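PDB 3AGD: salt-tolerant glutaminase from Micrococcus luteus, which probably hydrolyses L-glutamine to L-glutamate and ammonium, and belongs to the glutaminase family. Local coordinates for residues A[70-78]-A[120-128]. Numbering follows the deposited sequence.
Sequences TYAAALVDR and VHQLLVGPE
The guanidinium of R78 lies between two parts of 120-128. Against one face rests the peptide link from G126 to P127, with G126 C 3.3 Å above the plane and P127 N beside it; on the opposite face L123 CD2 sits 3.7 Å off, displaced toward the rim. At the edge, in plane, a water accepts from R78 NH2 (2.6 Å) and donates to Q122 O, while R78 NH1 is modelled 2.4 Å from L123 O, a bent hydrogen bond (127°) whose length is doubtful. Bends at chi2 (-74°) and chi3 (-87°) curl the arginine back to these carbonyls, which would probably favour its positive charge. The Y71 ring carries L75 CD1 over one face and meets V120 CG2 obliquely, 3.8 Å from CD1; its hydroxyl bonds to R232. Between these ends the packing is mostly apolar: L124 CD2 reaches A73 CB at 3.8 Å, and V120 CG1 lies against the T70 backbone carbonyl and A74 CB. The contact thus joins helix 67-78, whose start carries K67 of a possible SxxK motif, to helix 114-123 and the loop that follows, with helix 131-146 touching T70 and V125 and helices 80-84 and 227-240 packing around Y71.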
ATOM      1  N   THR A  70      16.141  13.652  -4.800  1.00 16.30           N
ATOM      2  CA  THR A  70      17.411  13.524  -5.508  1.00 16.97           C
ATOM      3  C   THR A  70      17.583  12.058  -5.900  1.00 17.72           C
ATOM      4  O   THR A  70      18.158  11.745  -6.942  1.00 20.12           O
ATOM      5  CB  THR A  70      18.608  13.969  -4.632  1.00 13.83           C
ATOM      6  OG1 THR A  70      18.493  13.397  -3.327  1.00 13.72           O
ATOM      7  CG2 THR A  70      18.651  15.479  -4.515  1.00 13.08           C
ATOM      8  N   TYR A  71      17.076  11.165  -5.054  1.00 16.40           N
ATOM      9  CA  TYR A  71      17.144   9.727  -5.307  1.00 13.88           C
ATOM     10  C   TYR A  71      16.372   9.429  -6.594  1.00 12.14           C
ATOM     11  O   TYR A  71      16.830   8.666  -7.438  1.00 12.88           O
ATOM     12  CB  TYR A  71      16.545   8.964  -4.114  1.00 14.37           C
ATOM     13  CG  TYR A  71      16.615   7.448  -4.192  1.00 15.16           C
ATOM     14  CD1 TYR A  71      17.717   6.801  -4.759  1.00 12.20           C
ATOM     15  CD2 TYR A  71      15.609   6.660  -3.624  1.00 14.28           C
ATOM     16  CE1 TYR A  71      17.821   5.404  -4.754  1.00 11.99           C
ATOM     17  CE2 TYR A  71      15.702   5.265  -3.608  1.00 15.64           C
ATOM     18  CZ  TYR A  71      16.812   4.642  -4.174  1.00 18.07           C
ATOM     19  OH  TYR A  71      16.918   3.264  -4.145  1.00 15.07           O
ATOM     20  N   ALA A  72      15.206  10.047  -6.750  1.00 13.99           N
ATOM     21  CA  ALA A  72      14.410   9.847  -7.958  1.00 14.06           C
ATOM     22  C   ALA A  72      15.187  10.345  -9.186  1.00 16.08           C
ATOM     23  O   ALA A  72      15.273   9.656 -10.201  1.00 18.69           O
ATOM     24  CB  ALA A  72      13.085  10.583  -7.836  1.00 11.01           C
ATOM     25  N   ALA A  73      15.763  11.539  -9.083  1.00 16.58           N
ATOM     26  CA  ALA A  73      16.533  12.123 -10.180  1.00 17.80           C
ATOM     27  C   ALA A  73      17.690  11.208 -10.600  1.00 18.38           C
ATOM     28  O   ALA A  73      17.969  11.047 -11.790  1.00 15.47           O
ATOM     29  CB  ALA A  73      17.076  13.489  -9.763  1.00 14.79           C
ATOM     30  N   ALA A  74      18.362  10.621  -9.615  1.00 16.61           N
ATOM     31  CA  ALA A  74      19.476   9.721  -9.881  1.00 16.78           C
ATOM     32  C   ALA A  74      19.008   8.499 -10.657  1.00 19.49           C
ATOM     33  O   ALA A  74      19.674   8.055 -11.594  1.00 18.56           O
ATOM     34  CB  ALA A  74      20.124   9.291  -8.575  1.00 14.69           C
ATOM     35  N   LEU A  75      17.864   7.949 -10.259  1.00 20.10           N
ATOM     36  CA  LEU A  75      17.312   6.772 -10.931  1.00 20.33           C
ATOM     37  C   LEU A  75      16.953   7.138 -12.367  1.00 19.31           C
ATOM     38  O   LEU A  75      17.245   6.395 -13.310  1.00 18.94           O
ATOM     39  CB  LEU A  75      16.080   6.266 -10.168  1.00 19.69           C
ATOM     40  CG  LEU A  75      16.393   5.675  -8.783  1.00 18.19           C
ATOM     41  CD1 LEU A  75      15.152   5.645  -7.903  1.00 17.11           C
ATOM     42  CD2 LEU A  75      16.975   4.273  -8.961  1.00 13.16           C
ATOM     43  N   VAL A  76      16.320   8.293 -12.533  1.00 18.28           N
ATOM     44  CA  VAL A  76      15.945   8.766 -13.859  1.00 19.54           C
ATOM     45  C   VAL A  76      17.190   8.988 -14.715  1.00 20.86           C
ATOM     46  O   VAL A  76      17.255   8.567 -15.863  1.00 23.16           O
ATOM     47  CB  VAL A  76      15.185  10.109 -13.784  1.00 18.78           C
ATOM     48  CG1 VAL A  76      15.090  10.735 -15.176  1.00 21.04           C
ATOM     49  CG2 VAL A  76      13.796   9.882 -13.220  1.00 16.98           C
ATOM     50  N   ASP A  77      18.191   9.639 -14.137  1.00 19.88           N
ATOM     51  CA  ASP A  77      19.407   9.948 -14.869  1.00 19.36           C
ATOM     52  C   ASP A  77      20.353   8.813 -15.193  1.00 19.23           C
ATOM     53  O   ASP A  77      20.892   8.761 -16.294  1.00 20.83           O
ATOM     54  CB  ASP A  77      20.200  11.031 -14.137  1.00 18.30           C
ATOM     55  CG  ASP A  77      19.455  12.343 -14.069  1.00 21.28           C
ATOM     56  OD1 ASP A  77      18.734  12.660 -15.038  1.00 21.76           O
ATOM     57  OD2 ASP A  77      19.599  13.063 -13.058  1.00 17.81           O
ATOM     58  N   ARG A  78      20.563   7.905 -14.249  1.00 20.35           N
ATOM     59  CA  ARG A  78      21.517   6.821 -14.460  1.00 22.01           C
ATOM     60  C   ARG A  78      20.939   5.420 -14.615  1.00 21.29           C
ATOM     61  O   ARG A  78      21.653   4.500 -15.003  1.00 20.91           O
ATOM     62  CB  ARG A  78      22.534   6.832 -13.314  1.00 23.64           C
ATOM     63  CG  ARG A  78      23.216   8.181 -13.117  1.00 18.04           C
ATOM     64  CD  ARG A  78      24.242   8.458 -14.209  1.00 20.07           C
ATOM     65  NE  ARG A  78      25.551   7.906 -13.882  1.00 24.35           N
ATOM     66  CZ  ARG A  78      26.331   8.367 -12.910  1.00 31.53           C
ATOM     67  NH1 ARG A  78      25.944   9.391 -12.167  1.00 32.85           N
ATOM     68  NH2 ARG A  78      27.502   7.799 -12.675  1.00 41.09           N
ATOM     69  N   VAL A 120      23.946   9.286  -3.573  1.00 14.73           N
ATOM     70  CA  VAL A 120      22.924   9.683  -4.540  1.00 14.69           C
ATOM     71  C   VAL A 120      23.296  10.992  -5.249  1.00 17.51           C
ATOM     72  O   VAL A 120      23.168  11.104  -6.465  1.00 18.84           O
ATOM     73  CB  VAL A 120      21.550   9.868  -3.851  1.00 17.54           C
ATOM     74  CG1 VAL A 120      20.613  10.681  -4.744  1.00 15.58           C
ATOM     75  CG2 VAL A 120      20.932   8.501  -3.549  1.00 17.59           C
ATOM     76  N   HIS A 121      23.757  11.979  -4.490  1.00 19.08           N
ATOM     77  CA  HIS A 121      24.125  13.259  -5.079  1.00 21.70           C
ATOM     78  C   HIS A 121      25.260  13.088  -6.092  1.00 21.80           C
ATOM     79  O   HIS A 121      25.269  13.732  -7.138  1.00 22.68           O
ATOM     80  CB  HIS A 121      24.531  14.249  -3.985  1.00 20.80           C
ATOM     81  CG  HIS A 121      24.498  15.677  -4.429  1.00 22.06           C
ATOM     82  ND1 HIS A 121      25.454  16.225  -5.259  1.00 24.45           N
ATOM     83  CD2 HIS A 121      23.591  16.657  -4.205  1.00 18.80           C
ATOM     84  CE1 HIS A 121      25.136  17.479  -5.526  1.00 20.86           C
ATOM     85  NE2 HIS A 121      24.009  17.765  -4.899  1.00 20.46           N
ATOM     86  N   GLN A 122      26.195  12.197  -5.773  1.00 20.05           N
ATOM     87  CA  GLN A 122      27.341  11.896  -6.626  1.00 18.69           C
ATOM     88  C   GLN A 122      26.928  11.260  -7.956  1.00 20.37           C
ATOM     89  O   GLN A 122      27.674  11.315  -8.930  1.00 22.62           O
ATOM     90  CB  GLN A 122      28.309  10.956  -5.875  1.00 15.97           C
ATOM     91  CG  GLN A 122      29.351  10.236  -6.753  1.00 17.18           C
ATOM     92  CD  GLN A 122      30.573  11.084  -7.073  1.00 17.94           C
ATOM     93  OE1 GLN A 122      31.525  11.147  -6.292  1.00 18.99           O
ATOM     94  NE2 GLN A 122      30.547  11.747  -8.221  1.00 16.05           N
ATOM     95  N   LEU A 123      25.738  10.667  -7.996  1.00 18.81           N
ATOM     96  CA  LEU A 123      25.236  10.005  -9.203  1.00 18.57           C
ATOM     97  C   LEU A 123      24.335  10.868 -10.074  1.00 19.38           C
ATOM     98  O   LEU A 123      24.104  10.551 -11.237  1.00 17.53           O
ATOM     99  CB  LEU A 123      24.424   8.762  -8.819  1.00 16.15           C
ATOM    100  CG  LEU A 123      25.094   7.543  -8.189  1.00 16.81           C
ATOM    101  CD1 LEU A 123      24.056   6.748  -7.391  1.00 13.20           C
ATOM    102  CD2 LEU A 123      25.735   6.687  -9.273  1.00 16.61           C
ATOM    103  N   LEU A 124      23.832  11.954  -9.498  1.00 23.99           N
ATOM    104  CA  LEU A 124      22.876  12.846 -10.147  1.00 28.96           C
ATOM    105  C   LEU A 124      22.718  13.047 -11.657  1.00 36.73           C
ATOM    106  O   LEU A 124      21.636  12.801 -12.181  1.00 45.38           O
ATOM    107  CB  LEU A 124      22.926  14.216  -9.464  1.00 28.43           C
ATOM    108  CG  LEU A 124      22.084  14.151  -8.186  1.00 28.10           C
ATOM    109  CD1 LEU A 124      22.044  15.496  -7.492  1.00 27.30           C
ATOM    110  CD2 LEU A 124      20.673  13.687  -8.554  1.00 24.17           C
ATOM    111  N   VAL A 125      23.742  13.485 -12.373  1.00 29.81           N
ATOM    112  CA  VAL A 125      23.568  13.723 -13.807  1.00 25.87           C
ATOM    113  C   VAL A 125      24.196  12.669 -14.711  1.00 24.20           C
ATOM    114  O   VAL A 125      23.575  12.203 -15.666  1.00 22.35           O
ATOM    115  CB  VAL A 125      24.130  15.114 -14.187  1.00 23.22           C
ATOM    116  CG1 VAL A 125      24.035  15.340 -15.687  1.00 23.34           C
ATOM    117  CG2 VAL A 125      23.363  16.187 -13.443  1.00 21.47           C
ATOM    118  N   GLY A 126      25.431  12.303 -14.403  1.00 22.72           N
ATOM    119  CA  GLY A 126      26.140  11.320 -15.196  1.00 23.07           C
ATOM    120  C   GLY A 126      27.525  11.113 -14.614  1.00 24.50           C
ATOM    121  O   GLY A 126      27.889  11.780 -13.645  1.00 26.81           O
ATOM    122  N   PRO A 127      28.327  10.210 -15.193  1.00 25.07           N
ATOM    123  CA  PRO A 127      29.685   9.896 -14.741  1.00 28.65           C
ATOM    124  C   PRO A 127      30.638  11.081 -14.687  1.00 31.45           C
ATOM    125  O   PRO A 127      31.440  11.196 -13.760  1.00 34.11           O
ATOM    126  CB  PRO A 127      30.163   8.861 -15.762  1.00 31.63           C
ATOM    127  CG  PRO A 127      28.893   8.238 -16.252  1.00 33.39           C
ATOM    128  CD  PRO A 127      27.981   9.419 -16.385  1.00 28.69           C
ATOM    129  N   GLU A 128      30.549  11.957 -15.683  1.00 32.99           N
ATOM    130  CA  GLU A 128      31.449  13.102 -15.773  1.00 35.54           C
ATOM    131  C   GLU A 128      30.838  14.464 -15.468  1.00 32.41           C
ATOM    132  O   GLU A 128      31.432  15.485 -15.803  1.00 34.14           O
ATOM    133  CB  GLU A 128      32.065  13.153 -17.175  1.00 41.82           C
ATOM    134  CG  GLU A 128      32.602  11.818 -17.679  1.00 51.44           C
ATOM    135  CD  GLU A 128      33.792  11.320 -16.880  1.00 61.44           C
ATOM    136  OE1 GLU A 128      34.246  10.184 -17.135  1.00 64.27           O
ATOM    137  OE2 GLU A 128      34.279  12.066 -16.002  1.00 65.89           O
TER
HETATM  138  O   HOH W   1      28.535   9.315 -10.812  1.00 21.31           O